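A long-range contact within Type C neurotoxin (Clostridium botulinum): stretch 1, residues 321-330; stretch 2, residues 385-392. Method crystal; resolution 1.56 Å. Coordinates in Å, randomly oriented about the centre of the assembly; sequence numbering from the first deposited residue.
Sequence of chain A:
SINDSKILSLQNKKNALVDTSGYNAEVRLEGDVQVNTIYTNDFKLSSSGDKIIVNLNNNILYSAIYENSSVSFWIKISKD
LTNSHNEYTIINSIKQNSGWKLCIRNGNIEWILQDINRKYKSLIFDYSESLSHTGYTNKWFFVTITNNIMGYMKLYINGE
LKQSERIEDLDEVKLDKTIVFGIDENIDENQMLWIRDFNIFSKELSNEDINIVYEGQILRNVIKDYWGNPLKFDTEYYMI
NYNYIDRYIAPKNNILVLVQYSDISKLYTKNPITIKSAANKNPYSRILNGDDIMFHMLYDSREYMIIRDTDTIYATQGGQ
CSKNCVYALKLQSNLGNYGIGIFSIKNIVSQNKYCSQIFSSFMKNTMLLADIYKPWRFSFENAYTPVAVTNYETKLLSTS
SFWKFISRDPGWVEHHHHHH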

# COMPACT_ATOMS: atom_id res chain seq x y z
N CYS A 321 30.54 24.01 8.88
CA CYS A 321 30.46 23.07 7.76
C CYS A 321 29.70 23.65 6.58
O CYS A 321 28.68 24.31 6.75
N SER A 322 30.20 23.40 5.37
CA SER A 322 29.58 23.92 4.16
C SER A 322 29.30 22.85 3.10
O SER A 322 28.49 23.06 2.19
N LYS A 323 29.98 21.71 3.19
CA LYS A 323 29.74 20.60 2.27
C LYS A 323 29.68 19.26 3.00
O LYS A 323 30.45 19.01 3.92
N ASN A 324 28.77 18.40 2.56
CA ASN A 324 28.60 17.07 3.16
C ASN A 324 28.32 17.16 4.65
O ASN A 324 28.88 16.40 5.45
N CYS A 325 27.44 18.08 5.02
CA CYS A 325 27.12 18.33 6.41
C CYS A 325 26.09 17.33 6.91
O CYS A 325 25.15 17.00 6.20
N VAL A 326 26.29 16.84 8.13
CA VAL A 326 25.42 15.82 8.70
C VAL A 326 24.89 16.33 10.03
O VAL A 326 25.67 16.60 10.93
N TYR A 327 23.57 16.46 10.14
CA TYR A 327 22.93 17.00 11.33
C TYR A 327 22.06 15.96 12.01
O TYR A 327 21.26 15.27 11.38
N ALA A 328 22.21 15.83 13.32
CA ALA A 328 21.34 14.98 14.10
C ALA A 328 19.95 15.61 14.21
O ALA A 328 19.75 16.79 13.88
N LEU A 329 19.00 14.81 14.67
CA LEU A 329 17.65 15.28 14.95
C LEU A 329 17.44 15.29 16.45
O LEU A 329 17.99 14.45 17.17
N LYS A 330 16.64 16.23 16.94
CA LYS A 330 16.43 16.37 18.38
C LYS A 330 14.96 16.58 18.66
O LYS A 330 14.19 16.86 17.75
N THR A 385 21.37 6.06 13.25
CA THR A 385 20.94 7.44 13.49
C THR A 385 20.17 7.99 12.29
O THR A 385 20.63 7.86 11.15
N PRO A 386 19.00 8.59 12.54
CA PRO A 386 18.36 9.39 11.50
C PRO A 386 19.03 10.76 11.48
O PRO A 386 19.16 11.40 12.54
N VAL A 387 19.46 11.20 10.30
CA VAL A 387 20.19 12.46 10.16
C VAL A 387 19.68 13.24 8.96
O VAL A 387 19.11 12.66 8.04
N ALA A 388 19.91 14.55 8.97
CA ALA A 388 19.67 15.39 7.81
C ALA A 388 21.02 15.68 7.16
O ALA A 388 21.94 16.17 7.83
N VAL A 389 21.17 15.36 5.87
CA VAL A 389 22.45 15.59 5.19
C VAL A 389 22.34 16.54 4.00
O VAL A 389 21.33 16.55 3.28
N THR A 390 23.39 17.32 3.77
CA THR A 390 23.43 18.16 2.58
C THR A 390 24.10 17.43 1.42
O THR A 390 24.65 16.33 1.60
N ASN A 391 24.07 18.03 0.24
CA ASN A 391 24.76 17.48 -0.91
C ASN A 391 24.35 16.03 -1.13
O ASN A 391 25.19 15.12 -1.16
N TYR A 392 23.05 15.81 -1.29
CA TYR A 392 22.50 14.47 -1.25
C TYR A 392 22.12 13.92 -2.61
O TYR A 392 21.43 12.91 -2.70

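The strand containing V326 to K330 and the strand containing V387 and A388 pair antiparallel, and the side chains that seal the contact centre on A388 and T390 (61 Å² covered on each), with Y327 (58 Å²) close behind. The frame is set by Y327 and A388, a hydrogen-bonded pair in which Y327 N donates to A388 O (2.8 Å) and A388 N to Y327 O (2.9 Å). Their side chains therefore share one face of the sheet, with Y327 CB 4.4 Å from A388 CB. Y327 adopts the m rotamer (chi2 -84°), and its ring meets the other stretch through its edge, CE2 lying 4.1 Å from T390 CG2.

T390 points toward the first stretch as a p rotamer, which lets its two branches serve different partners: the methyl approaches the tyrosine, while OG1 accepts a hydrogen bond from C325 N (2.9 Å). Its backbone adds a second link to the same residue, T390 N to C325 O (3.0 Å). OG1 also donates to N391 OD1 (2.8 Å), and that oxygen accepts from N324 N (2.8 Å). N391, chi1 m, thus uses its side chain to hold the loop before the strand, and N324 OD1 comes back to within 3.5 Å of N391 CB. C325, also m, is tied to C321 by a disulfide (SG to SG, 2.1 Å).

On the face opposite Y327 and A388, V326 (t) packs against two valines of the other strand, both m: its CG1 lies 3.8 Å from V387 CB and its CG2 4.1 Å from V389 CG1.

Farther along, L329 (m, t) points toward the second stretch and places CD1 4.0 Å from P386 CB. Here a water replaces a direct backbone link, accepting from L329 N (2.8 Å from the water O) and lying 2.7 Å, by its O, from P386 O, to which it can donate.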

# COMPACT_ATOMS: atom_id res chain seq x y z
CB CYS A 321 29.81 21.76 8.21
SG CYS A 321 29.53 20.58 6.88
CB SER A 322 30.45 25.03 3.56
OG SER A 322 31.70 24.51 3.14
CB LYS A 323 30.80 20.55 1.17
CG LYS A 323 30.59 19.42 0.16
CD LYS A 323 31.79 19.26 -0.77
CE LYS A 323 31.60 18.11 -1.74
NZ LYS A 323 32.88 17.77 -2.44
CB ASN A 324 29.82 16.20 2.88
CG ASN A 324 29.99 15.90 1.41
OD1 ASN A 324 29.01 15.87 0.67
ND2 ASN A 324 31.23 15.69 0.98
CB CYS A 325 26.59 19.75 6.58
SG CYS A 325 27.74 20.98 5.90
CB VAL A 326 26.17 14.50 8.95
CG1 VAL A 326 25.26 13.47 9.60
CG2 VAL A 326 26.76 13.96 7.64
CB TYR A 327 22.06 18.22 10.98
CG TYR A 327 22.78 19.31 10.23
CD1 TYR A 327 23.53 20.27 10.90
CD2 TYR A 327 22.68 19.38 8.85
CE1 TYR A 327 24.18 21.27 10.20
CE2 TYR A 327 23.32 20.38 8.14
CZ TYR A 327 24.07 21.32 8.82
OH TYR A 327 24.71 22.31 8.11
CB ALA A 328 21.93 14.75 15.48
CB LEU A 329 16.63 14.36 14.27
CG LEU A 329 16.80 14.20 12.77
CD1 LEU A 329 15.68 13.32 12.27
CD2 LEU A 329 16.78 15.55 12.06
CB LYS A 330 17.22 17.58 18.91
CG LYS A 330 18.70 17.56 18.56
CD LYS A 330 19.38 18.88 18.85
CE LYS A 330 19.42 19.17 20.34
NZ LYS A 330 20.12 20.46 20.61
CB THR A 385 22.17 8.36 13.72
OG1 THR A 385 23.04 7.76 14.69
CG2 THR A 385 21.72 9.75 14.19
CB PRO A 386 16.91 9.50 11.99
CG PRO A 386 17.05 9.53 13.51
CD PRO A 386 18.28 8.67 13.83
CB VAL A 387 21.73 12.23 9.98
CG1 VAL A 387 22.36 11.69 11.27
CG2 VAL A 387 22.01 11.30 8.80
CB ALA A 388 18.99 16.69 8.24
CB VAL A 389 23.12 14.27 4.73
CG1 VAL A 389 23.11 13.25 5.85
CG2 VAL A 389 22.42 13.70 3.51
CB THR A 390 24.21 19.47 2.83
OG1 THR A 390 25.59 19.17 3.06
CG2 THR A 390 23.64 20.24 4.02
CB ASN A 391 26.27 17.59 -0.68
CG ASN A 391 26.71 19.02 -0.47
OD1 ASN A 391 27.00 19.44 0.66
ND2 ASN A 391 26.73 19.79 -1.55
CB TYR A 392 21.26 14.46 -0.34
CG TYR A 392 20.22 15.51 -0.70
CD1 TYR A 392 19.36 15.32 -1.77
CD2 TYR A 392 20.11 16.69 0.03
CE1 TYR A 392 18.41 16.28 -2.10
CE2 TYR A 392 19.16 17.64 -0.29
CZ TYR A 392 18.31 17.43 -1.36
OH TYR A 392 17.36 18.39 -1.67
O HOH W 1 19.50 12.11 15.17